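Local atomic coordinates of transketolase (PDB entry 3L84), a protein that belongs to the transketolase family of thiamine diphosphate-binding enzymes and forms a two-subunit assembly of multidomain alpha/beta chains. Residues D37-L42 against L61-G66; Y44-N49 against K145-C150; I176-S181 against K222-A227; E196-R201 against L235-T240. All blocks are in the same frame, centred on the assembly; numbering follows the deposited sequence.

Interaction 1 of 4, residues D37-L42 against L61-G66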
# COMPACT_ATOMS: atom_id res chain seq x y z
N ASP A 37 -16.12 -29.85 2.83
CA ASP A 37 -16.28 -30.90 1.83
C ASP A 37 -15.15 -30.84 0.79
O ASP A 37 -14.59 -31.87 0.40
CB ASP A 37 -17.66 -30.80 1.16
CG ASP A 37 -18.80 -30.92 2.16
OD1 ASP A 37 -18.74 -31.79 3.06
OD2 ASP A 37 -19.73 -30.10 2.09
N ILE A 38 -14.82 -29.63 0.33
CA ILE A 38 -13.72 -29.44 -0.58
C ILE A 38 -12.42 -29.96 0.00
O ILE A 38 -11.68 -30.66 -0.67
CB ILE A 38 -13.60 -27.95 -0.98
CG1 ILE A 38 -14.80 -27.52 -1.84
CG2 ILE A 38 -12.24 -27.68 -1.68
CD1 ILE A 38 -15.01 -25.99 -1.95
N LEU A 39 -12.10 -29.58 1.25
CA LEU A 39 -10.83 -30.04 1.85
C LEU A 39 -10.79 -31.55 2.03
O LEU A 39 -9.75 -32.16 1.85
CB LEU A 39 -10.54 -29.27 3.14
CG LEU A 39 -9.14 -29.52 3.70
CD1 LEU A 39 -8.01 -29.19 2.75
CD2 LEU A 39 -8.98 -28.71 5.00
N SER A 40 -11.91 -32.15 2.38
CA SER A 40 -11.95 -33.59 2.50
C SER A 40 -11.58 -34.29 1.21
O SER A 40 -10.78 -35.22 1.21
CB SER A 40 -13.33 -34.00 2.96
OG SER A 40 -13.50 -33.52 4.27
N VAL A 41 -12.14 -33.83 0.09
CA VAL A 41 -11.75 -34.40 -1.19
C VAL A 41 -10.31 -34.08 -1.57
O VAL A 41 -9.55 -34.91 -2.02
CB VAL A 41 -12.69 -33.94 -2.30
CG1 VAL A 41 -12.29 -34.54 -3.62
CG2 VAL A 41 -14.14 -34.35 -1.97
N LEU A 42 -9.92 -32.82 -1.35
CA LEU A 42 -8.55 -32.40 -1.65
C LEU A 42 -7.52 -33.23 -0.90
O LEU A 42 -6.44 -33.47 -1.43
CB LEU A 42 -8.38 -30.90 -1.34
CG LEU A 42 -7.04 -30.29 -1.71
CD1 LEU A 42 -6.69 -30.42 -3.19
CD2 LEU A 42 -7.04 -28.81 -1.32
N LEU A 61 0.04 -25.96 -0.26
CA LEU A 61 -1.31 -25.58 0.05
C LEU A 61 -1.29 -24.22 0.71
O LEU A 61 -0.56 -24.04 1.68
CB LEU A 61 -1.93 -26.60 0.98
CG LEU A 61 -3.33 -26.35 1.52
CD1 LEU A 61 -4.30 -26.28 0.38
CD2 LEU A 61 -3.69 -27.45 2.56
N VAL A 62 -2.05 -23.28 0.20
CA VAL A 62 -2.16 -21.93 0.76
C VAL A 62 -3.63 -21.57 1.05
O VAL A 62 -4.46 -21.55 0.14
CB VAL A 62 -1.62 -20.87 -0.19
CG1 VAL A 62 -1.76 -19.43 0.41
CG2 VAL A 62 -0.14 -21.14 -0.56
N PHE A 63 -3.93 -21.24 2.30
CA PHE A 63 -5.23 -20.67 2.69
C PHE A 63 -5.11 -19.15 2.59
O PHE A 63 -4.61 -18.54 3.51
CB PHE A 63 -5.60 -21.03 4.13
CG PHE A 63 -6.22 -22.38 4.32
CD1 PHE A 63 -5.63 -23.53 3.84
CD2 PHE A 63 -7.37 -22.52 5.11
CE1 PHE A 63 -6.24 -24.81 4.05
CE2 PHE A 63 -7.94 -23.76 5.33
CZ PHE A 63 -7.37 -24.89 4.79
N SER A 64 -5.55 -18.52 1.51
CA SER A 64 -5.43 -17.08 1.42
C SER A 64 -6.30 -16.36 2.44
O SER A 64 -5.91 -15.34 2.98
CB SER A 64 -5.74 -16.61 -0.01
OG SER A 64 -5.43 -15.23 -0.14
N GLY A 65 -7.46 -16.93 2.72
CA GLY A 65 -8.31 -16.44 3.78
C GLY A 65 -7.80 -17.04 5.08
O GLY A 65 -8.28 -18.09 5.52
N GLY A 66 -6.82 -16.38 5.69
CA GLY A 66 -6.19 -16.90 6.91
C GLY A 66 -7.17 -16.99 8.05
O GLY A 66 -6.95 -17.73 9.01
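Leu39 meets Phe63 at the edge of the phenyl ring, not over its face: Leu39 CD2 lies 4.2 Å from Phe63 CZ, close to the ring plane, and the two side chains stand at about a right angle. A second leucine one turn along the helix, Leu42, makes the other contact, with its CD2 4.1 Å from Leu61 CD1. Only carbon atoms touch: a methyl on a ring carbon in one pair, a methyl on a methyl in the other. The nearest CA atoms, of Leu42 and Leu61, are 10.1 Å apart, and no hydrogen bond joins the segments. Both helix leucines point toward the strand with CG anti to the backbone N (chi1 -170° for Leu39 and -175° for Leu42), which carries the methyls to it. On the strand, Leu61 and Phe63 alternate with Val62 and therefore share one face of the sheet. They also touch one another, Leu61 CD2 lying in the plane of the Phe63 ring at its edge, 4.0 Å from Phe63 CE1. The ring is thus approached at its rim by a methyl from each segment. Leu71 of helix 69-79 touches both Leu39 and Phe63, while Tyr147 of the next strand touches both Leu42 and Leu61. Asp37 is engaged elsewhere, in a salt bridge with Arg14. Past the strand the chain makes an inverse gamma turn centred on Gly65. The arrangement is that of a helix packed over an edge strand, within this chain, of a parallel alpha/beta sheet.

Interaction 2 of 4, residues Y44-N49 against K145-C150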
# COMPACT_ATOMS: atom_id res chain seq x y z
N TYR A 44 -7.28 -36.29 -0.63
CA TYR A 44 -6.94 -37.47 -1.44
C TYR A 44 -6.03 -37.13 -2.60
O TYR A 44 -5.46 -38.03 -3.19
CB TYR A 44 -8.22 -38.12 -1.97
CG TYR A 44 -9.02 -38.81 -0.90
CD1 TYR A 44 -8.88 -40.19 -0.70
CD2 TYR A 44 -9.87 -38.10 -0.06
CE1 TYR A 44 -9.58 -40.82 0.29
CE2 TYR A 44 -10.58 -38.75 0.94
CZ TYR A 44 -10.44 -40.11 1.11
OH TYR A 44 -11.14 -40.77 2.09
N HIS A 45 -5.95 -35.85 -2.96
CA HIS A 45 -5.12 -35.42 -4.07
C HIS A 45 -3.77 -34.83 -3.63
O HIS A 45 -2.79 -34.91 -4.37
CB HIS A 45 -5.87 -34.35 -4.88
CG HIS A 45 -7.06 -34.89 -5.60
ND1 HIS A 45 -7.01 -35.30 -6.91
CD2 HIS A 45 -8.32 -35.11 -5.18
CE1 HIS A 45 -8.20 -35.74 -7.27
NE2 HIS A 45 -9.02 -35.65 -6.23
N LEU A 46 -3.73 -34.22 -2.46
CA LEU A 46 -2.56 -33.51 -1.99
C LEU A 46 -1.43 -34.48 -1.73
O LEU A 46 -1.60 -35.50 -1.04
CB LEU A 46 -2.91 -32.77 -0.70
CG LEU A 46 -1.96 -31.69 -0.22
CD1 LEU A 46 -2.07 -30.49 -1.17
CD2 LEU A 46 -2.25 -31.28 1.20
N LYS A 47 -0.26 -34.16 -2.29
CA LYS A 47 0.94 -34.95 -2.10
C LYS A 47 1.83 -34.19 -1.11
O LYS A 47 2.24 -33.04 -1.36
CB LYS A 47 1.63 -35.11 -3.44
CG LYS A 47 2.85 -35.98 -3.44
CD LYS A 47 3.63 -35.79 -4.73
CE LYS A 47 4.28 -34.42 -4.80
NZ LYS A 47 5.36 -34.40 -5.75
N HIS A 48 2.07 -34.79 0.04
CA HIS A 48 2.77 -34.14 1.14
C HIS A 48 3.22 -35.17 2.16
O HIS A 48 2.65 -36.26 2.26
CB HIS A 48 1.87 -33.07 1.79
CG HIS A 48 0.63 -33.56 2.50
ND1 HIS A 48 -0.37 -34.33 1.93
CD2 HIS A 48 0.22 -33.28 3.75
CE1 HIS A 48 -1.32 -34.53 2.84
NE2 HIS A 48 -0.99 -33.88 3.95
N ASN A 49 4.27 -34.83 2.89
CA ASN A 49 4.77 -35.66 3.97
C ASN A 49 4.60 -34.95 5.32
O ASN A 49 5.37 -34.06 5.65
CB ASN A 49 6.24 -36.03 3.77
CG ASN A 49 6.70 -37.02 4.80
OD1 ASN A 49 5.92 -37.35 5.74
ND2 ASN A 49 7.89 -37.56 4.63
N LYS A 145 2.03 -29.51 -7.48
CA LYS A 145 0.98 -28.49 -7.63
C LYS A 145 1.06 -27.45 -6.54
O LYS A 145 1.74 -27.63 -5.51
CB LYS A 145 -0.39 -29.16 -7.62
CG LYS A 145 -0.60 -30.15 -8.74
CD LYS A 145 -0.66 -29.51 -10.13
CE LYS A 145 -0.87 -30.55 -11.24
NZ LYS A 145 -0.82 -29.87 -12.56
N ILE A 146 0.34 -26.35 -6.77
CA ILE A 146 0.11 -25.28 -5.80
C ILE A 146 -1.38 -25.08 -5.74
O ILE A 146 -2.01 -24.77 -6.77
CB ILE A 146 0.80 -23.97 -6.19
CG1 ILE A 146 2.33 -24.14 -6.30
CG2 ILE A 146 0.45 -22.89 -5.15
CD1 ILE A 146 2.90 -24.81 -7.53
N TYR A 147 -1.97 -25.38 -4.59
CA TYR A 147 -3.41 -25.23 -4.34
C TYR A 147 -3.63 -24.04 -3.44
O TYR A 147 -3.01 -23.91 -2.39
CB TYR A 147 -3.97 -26.47 -3.64
CG TYR A 147 -3.93 -27.74 -4.45
CD1 TYR A 147 -4.88 -28.00 -5.42
CD2 TYR A 147 -2.94 -28.70 -4.23
CE1 TYR A 147 -4.87 -29.19 -6.13
CE2 TYR A 147 -2.90 -29.87 -4.96
CZ TYR A 147 -3.86 -30.12 -5.93
OH TYR A 147 -3.88 -31.28 -6.70
N CYS A 148 -4.52 -23.14 -3.84
CA CYS A 148 -4.85 -22.00 -3.01
C CYS A 148 -6.33 -21.93 -2.80
O CYS A 148 -7.08 -21.99 -3.79
CB CYS A 148 -4.40 -20.72 -3.71
SG CYS A 148 -4.73 -19.20 -2.84
N LEU A 149 -6.77 -21.82 -1.55
CA LEU A 149 -8.18 -21.57 -1.25
C LEU A 149 -8.37 -20.10 -0.99
O LEU A 149 -7.64 -19.52 -0.20
CB LEU A 149 -8.65 -22.36 -0.03
CG LEU A 149 -8.97 -23.84 -0.16
CD1 LEU A 149 -7.82 -24.63 -0.82
CD2 LEU A 149 -9.32 -24.39 1.24
N CYS A 150 -9.32 -19.49 -1.66
CA CYS A 150 -9.57 -18.05 -1.50
C CYS A 150 -11.06 -17.77 -1.44
O CYS A 150 -11.87 -18.64 -1.69
CB CYS A 150 -8.88 -17.26 -2.63
SG CYS A 150 -9.74 -17.37 -4.22
O HOH W 1 -1.85 -32.98 -6.28
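Loop residues His45 and Leu46 pack on Tyr147 of strand 146-151, a partly buried contact at the start of a strand in the parallel sheet of the thiamine diphosphate binding domain, an alpha/beta fold. The loop follows helix 30-42 and leads to strand 60-63, the neighbour of 146-151 in that sheet. The nearest CA atoms, of Leu46 and Lys145, are 8.3 Å apart, and Tyr147 spans the distance between loop and strand with its side chain. With CG beside the backbone N (chi1 -65°), its ring points at the loop. Leu46 supplies the closest apolar approach, CD1 to Tyr147 CD2 at 3.7 Å; the leucine and tyrosine run alongside one another, pointing opposite ways, and the methyl comes at the ring obliquely. The other Leu46 methyl serves a different partner: CD2 sits 3.6 Å above the plane of the His48 ring, over its centre, in a CH-pi arrangement. The leucine is therefore wedged between two aromatic side chains. His48 is further tied back by a weak bond from ND1 to Leu46 O (3.4 Å). His45 contributes its CB, while its ring leads away, NE2 hydrogen-bonded to Asn221 and ND1 to Lys228, both outside the contact. Asp59, just before strand 60-63, binds Lys47 N through one carboxylate oxygen and Lys145 N through the other, linking the two segments indirectly. No direct hydrogen bond joins them; one water does so instead. It lies in the plane of the tyrosine ring, accepts from Tyr147 OH at 2.7 Å and donates to the carbonyl oxygen of His45 at 2.9 Å.

Interaction 3 of 4, residues I176-S181 against K222-A227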
# COMPACT_ATOMS: atom_id res chain seq x y z
N ILE A 176 -3.62 -24.13 -9.06
CA ILE A 176 -5.04 -24.42 -8.94
C ILE A 176 -5.61 -23.55 -7.82
O ILE A 176 -5.26 -23.70 -6.67
CB ILE A 176 -5.29 -25.92 -8.69
CG1 ILE A 176 -4.74 -26.76 -9.83
CG2 ILE A 176 -6.77 -26.17 -8.51
CD1 ILE A 176 -4.76 -28.28 -9.61
N LEU A 177 -6.45 -22.61 -8.20
CA LEU A 177 -7.08 -21.64 -7.32
C LEU A 177 -8.52 -22.06 -7.12
O LEU A 177 -9.28 -22.22 -8.07
CB LEU A 177 -7.00 -20.25 -7.96
CG LEU A 177 -7.53 -19.09 -7.16
CD1 LEU A 177 -6.84 -18.93 -5.84
CD2 LEU A 177 -7.40 -17.78 -7.99
N ILE A 178 -8.92 -22.28 -5.89
CA ILE A 178 -10.26 -22.70 -5.53
C ILE A 178 -10.92 -21.52 -4.82
O ILE A 178 -10.50 -21.12 -3.73
CB ILE A 178 -10.25 -23.94 -4.63
CG1 ILE A 178 -9.49 -25.05 -5.33
CG2 ILE A 178 -11.68 -24.33 -4.26
CD1 ILE A 178 -9.18 -26.26 -4.44
N TYR A 179 -11.94 -20.96 -5.46
CA TYR A 179 -12.69 -19.79 -4.97
C TYR A 179 -13.97 -20.22 -4.29
O TYR A 179 -14.84 -20.84 -4.90
CB TYR A 179 -12.93 -18.83 -6.14
CG TYR A 179 -13.98 -17.75 -5.98
CD1 TYR A 179 -14.13 -17.04 -4.81
CD2 TYR A 179 -14.81 -17.45 -7.04
CE1 TYR A 179 -15.09 -16.05 -4.69
CE2 TYR A 179 -15.77 -16.48 -6.94
CZ TYR A 179 -15.92 -15.78 -5.76
OH TYR A 179 -16.88 -14.78 -5.68
N ASP A 180 -14.06 -19.91 -3.00
CA ASP A 180 -15.22 -20.19 -2.19
C ASP A 180 -16.26 -19.12 -2.45
O ASP A 180 -16.24 -18.02 -1.86
CB ASP A 180 -14.82 -20.18 -0.70
CG ASP A 180 -15.97 -20.48 0.21
OD1 ASP A 180 -16.99 -20.95 -0.36
OD2 ASP A 180 -15.87 -20.23 1.42
N SER A 181 -17.16 -19.42 -3.36
CA SER A 181 -18.20 -18.48 -3.76
C SER A 181 -19.45 -18.74 -2.92
O SER A 181 -20.28 -19.58 -3.26
CB SER A 181 -18.49 -18.65 -5.24
OG SER A 181 -19.47 -17.72 -5.64
N LYS A 222 -14.09 -34.54 -9.59
CA LYS A 222 -13.97 -34.43 -11.04
C LYS A 222 -13.28 -33.11 -11.40
O LYS A 222 -12.45 -33.08 -12.31
CB LYS A 222 -15.35 -34.51 -11.69
CG LYS A 222 -15.33 -34.45 -13.20
CD LYS A 222 -16.72 -34.57 -13.81
CE LYS A 222 -16.67 -34.47 -15.31
NZ LYS A 222 -17.92 -35.02 -15.93
N ALA A 223 -13.60 -32.03 -10.71
CA ALA A 223 -12.99 -30.73 -10.98
C ALA A 223 -11.49 -30.75 -10.69
O ALA A 223 -10.68 -30.22 -11.45
CB ALA A 223 -13.68 -29.62 -10.17
N LEU A 224 -11.12 -31.39 -9.60
CA LEU A 224 -9.71 -31.50 -9.25
C LEU A 224 -8.96 -32.34 -10.25
O LEU A 224 -7.86 -31.98 -10.65
CB LEU A 224 -9.55 -32.04 -7.83
CG LEU A 224 -9.89 -31.05 -6.72
CD1 LEU A 224 -9.88 -31.74 -5.34
CD2 LEU A 224 -8.94 -29.84 -6.72
N GLU A 225 -9.55 -33.45 -10.71
CA GLU A 225 -8.88 -34.25 -11.74
C GLU A 225 -8.69 -33.45 -13.02
O GLU A 225 -7.63 -33.50 -13.63
CB GLU A 225 -9.65 -35.54 -12.02
CG GLU A 225 -9.64 -36.54 -10.86
CD GLU A 225 -8.26 -37.16 -10.59
OE1 GLU A 225 -7.23 -36.62 -11.04
OE2 GLU A 225 -8.21 -38.21 -9.90
N GLN A 226 -9.71 -32.71 -13.43
CA GLN A 226 -9.60 -31.87 -14.63
C GLN A 226 -8.56 -30.75 -14.43
O GLN A 226 -7.73 -30.49 -15.32
CB GLN A 226 -10.95 -31.27 -14.95
CG GLN A 226 -10.99 -30.45 -16.21
CD GLN A 226 -12.42 -30.24 -16.69
OE1 GLN A 226 -13.38 -30.65 -16.02
NE2 GLN A 226 -12.56 -29.63 -17.87
N ALA A 227 -8.61 -30.09 -13.28
CA ALA A 227 -7.67 -29.00 -13.00
C ALA A 227 -6.22 -29.48 -13.05
O ALA A 227 -5.36 -28.77 -13.56
CB ALA A 227 -7.98 -28.39 -11.66
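Ala227 CB packs against three carbons of Ile176: CD1 at 3.8 Å, CG2 at 4.0 Å and CG1 at 4.1 Å from that single methyl. Ile176 CD1 also lies close to the Ala227 backbone, 3.9 Å from its carbonyl carbon, so the isoleucine rests against the helix surface itself. The small side chain allows this close approach, and the CA atoms of the two residues are the nearest pair in the contact at 6.7 Å. One turn earlier on the helix, Leu224 reaches out to the strand, its CD2 4.3 Å from Ile178 CD1, a looser contact. Torsions place these groups: Ile176 sets CG2 anti to the backbone N, with CG1 on the N side (chi1 -60°), and an extended second torsion (chi2 172°) carries CD1 outward to the helix. Two residues on, Ile178 adopts nearly the same shape, consistent with alternate strand residues facing one side of the sheet. Backbone bonding holds the strand and the helix that carry these side chains: strand 175-181 is bonded to 146-151 and to 234-239, and the helix has regular bonds such as Ala227 N to Ala223 O (2.8 Å). Outside the two segments, Leu224 also touches Val41 and Leu42 of helix 30-42, and Ile176 touches Tyr147. Helix 217-228 is the connection of a beta-alpha-beta crossover from strand 208-213 to the adjacent parallel strand 234-239, and it lies over 175-181 as well. With only carbon atoms meeting and all four residues buried, the contact rests on apolar burial, tightest at Ala227; no directional bond crosses it.

Interaction 4 of 4, residues E196-R201 against L235-T240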
# COMPACT_ATOMS: atom_id res chain seq x y z
N GLU A 196 -18.90 -8.81 -10.90
CA GLU A 196 -18.07 -9.21 -12.05
C GLU A 196 -18.48 -10.57 -12.57
O GLU A 196 -18.93 -11.44 -11.81
CB GLU A 196 -16.59 -9.33 -11.68
CG GLU A 196 -15.99 -8.05 -11.22
CD GLU A 196 -14.51 -8.13 -10.94
OE1 GLU A 196 -13.92 -9.23 -10.96
OE2 GLU A 196 -13.93 -7.05 -10.64
N ASN A 197 -18.29 -10.76 -13.87
CA ASN A 197 -18.31 -12.08 -14.48
C ASN A 197 -16.94 -12.69 -14.20
O ASN A 197 -15.95 -12.41 -14.89
CB ASN A 197 -18.63 -11.98 -15.96
CG ASN A 197 -18.76 -13.33 -16.61
OD1 ASN A 197 -18.13 -14.30 -16.18
ND2 ASN A 197 -19.58 -13.41 -17.65
N VAL A 198 -16.86 -13.48 -13.13
CA VAL A 198 -15.59 -14.00 -12.64
C VAL A 198 -14.96 -14.96 -13.66
O VAL A 198 -13.75 -14.92 -13.88
CB VAL A 198 -15.76 -14.66 -11.24
CG1 VAL A 198 -14.46 -15.39 -10.80
CG2 VAL A 198 -16.18 -13.58 -10.21
N LYS A 199 -15.79 -15.79 -14.32
CA LYS A 199 -15.26 -16.67 -15.35
C LYS A 199 -14.58 -15.86 -16.46
O LYS A 199 -13.45 -16.15 -16.85
CB LYS A 199 -16.38 -17.54 -15.89
CG LYS A 199 -16.00 -18.48 -17.02
CD LYS A 199 -17.14 -19.49 -17.26
CE LYS A 199 -16.70 -20.61 -18.16
NZ LYS A 199 -16.62 -20.17 -19.56
N MSE A 200 -15.26 -14.83 -16.95
CA MSE A 200 -14.67 -14.00 -17.99
C MSE A 200 -13.41 -13.26 -17.56
O MSE A 200 -12.43 -13.15 -18.34
CB MSE A 200 -15.70 -12.99 -18.49
CG MSE A 200 -15.30 -12.25 -19.74
SE MSE A 200 -16.67 -11.09 -20.44
CE MSE A 200 -18.20 -11.85 -19.84
N ARG A 201 -13.39 -12.76 -16.32
CA ARG A 201 -12.23 -12.10 -15.78
C ARG A 201 -11.03 -13.00 -15.83
O ARG A 201 -9.95 -12.59 -16.28
CB ARG A 201 -12.53 -11.72 -14.33
CG ARG A 201 -11.33 -11.46 -13.43
CD ARG A 201 -11.76 -11.33 -12.00
NE ARG A 201 -10.61 -11.29 -11.12
CZ ARG A 201 -10.65 -10.91 -9.85
NH1 ARG A 201 -11.79 -10.46 -9.30
NH2 ARG A 201 -9.56 -11.00 -9.09
N LEU A 235 -8.86 -22.04 -12.31
CA LEU A 235 -9.76 -21.55 -11.29
C LEU A 235 -10.93 -22.49 -11.18
O LEU A 235 -11.57 -22.78 -12.19
CB LEU A 235 -10.26 -20.15 -11.63
CG LEU A 235 -11.36 -19.59 -10.71
CD1 LEU A 235 -10.75 -19.28 -9.35
CD2 LEU A 235 -12.03 -18.34 -11.25
N ILE A 236 -11.21 -22.96 -9.98
CA ILE A 236 -12.43 -23.68 -9.66
C ILE A 236 -13.32 -22.73 -8.86
O ILE A 236 -12.98 -22.33 -7.75
CB ILE A 236 -12.15 -24.97 -8.86
CG1 ILE A 236 -11.29 -25.91 -9.70
CG2 ILE A 236 -13.46 -25.64 -8.46
CD1 ILE A 236 -10.76 -27.15 -8.93
N ILE A 237 -14.45 -22.36 -9.44
CA ILE A 237 -15.44 -21.54 -8.74
C ILE A 237 -16.37 -22.50 -8.03
O ILE A 237 -17.17 -23.21 -8.67
CB ILE A 237 -16.24 -20.66 -9.72
CG1 ILE A 237 -15.30 -19.76 -10.54
CG2 ILE A 237 -17.27 -19.83 -8.97
CD1 ILE A 237 -16.03 -18.89 -11.57
N ALA A 238 -16.22 -22.58 -6.71
CA ALA A 238 -16.97 -23.58 -5.94
C ALA A 238 -18.10 -22.88 -5.19
O ALA A 238 -17.84 -22.07 -4.30
CB ALA A 238 -16.05 -24.31 -5.00
N LYS A 239 -19.33 -23.12 -5.61
CA LYS A 239 -20.47 -22.51 -4.92
C LYS A 239 -20.71 -23.23 -3.60
O LYS A 239 -20.91 -24.44 -3.59
CB LYS A 239 -21.69 -22.57 -5.80
CG LYS A 239 -22.86 -21.77 -5.25
CD LYS A 239 -23.93 -21.53 -6.31
CE LYS A 239 -25.11 -20.79 -5.71
NZ LYS A 239 -25.69 -21.55 -4.56
N THR A 240 -20.67 -22.50 -2.49
CA THR A 240 -20.82 -23.10 -1.17
C THR A 240 -21.81 -22.28 -0.36
O THR A 240 -22.23 -21.16 -0.72
CB THR A 240 -19.50 -23.19 -0.37
OG1 THR A 240 -19.12 -21.87 -0.01
CG2 THR A 240 -18.44 -23.86 -1.13
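The first turn of helix 198-204 lies over strand 234-239, with the CA atoms of Lys199 and Ile237 8.2 Å apart and no hydrogen bond between the segments. Asn197 caps this turn from the N-cap position: its OD1 accepts from the N of Met200, modelled as selenomethionine, at 3.0 Å and nearly straight (171°), the donor standing 57° out of the carbonyl plane. Val198 makes the main contact through one branch. Its CG1, anti to the backbone N (chi1 172°), touches both strand side chains, Leu235 CD2 at 3.8 Å and Ile237 CD1 at 3.9 Å. It crosses Leu235 at about a right angle. Ile237 CD1 also reaches the helix backbone, 4.2 Å from Lys199 N; the lysine chain leads away to a salt bridge with Glu203. Ahead of the helix, Glu196 is tied to it by a salt bridge, Arg201 NH1 to Glu196 OE1 at 3.0 Å, in which the oxygen is met on its syn side. The other oxygen, OE2, bonds Tyr161 and also Ser165 and Gln205 of the second subunit, and Met200 packs on Met200 of that subunit. Leu235 and Ile237 point to the sheet face opposite Ile236, which packs under helix 217-228. This is the three-layer alpha/beta arrangement of the thiamine diphosphate binding domain, here with a capped helix joining the sheet to the dimer interface.

Overall arrangement
All four contacts belong to one parallel sheet, in which strands 60-63, 146-151, 175-181 and 234-239 lie side by side. Interactions 1 and 2, with centres about 8 Å apart, are joined by a probable hydrogen bond from Val62 N to Tyr147 O at 2.8 Å. Interaction 3 lies about 10 Å from interaction 1 and 11 Å from interaction 2, measured between centres; a probable hydrogen bond, Ile178 N to Cys148 O at 2.8 Å, joins it to the latter. These three pack on one sheet face. Interaction 4, centred about 10 Å from interaction 3, uses the other, although Ala238 of its strand faces the first side, where its CB meets Ile38 CD1 of interaction 1 at 3.6 Å. Interactions 2 and 4 do not touch.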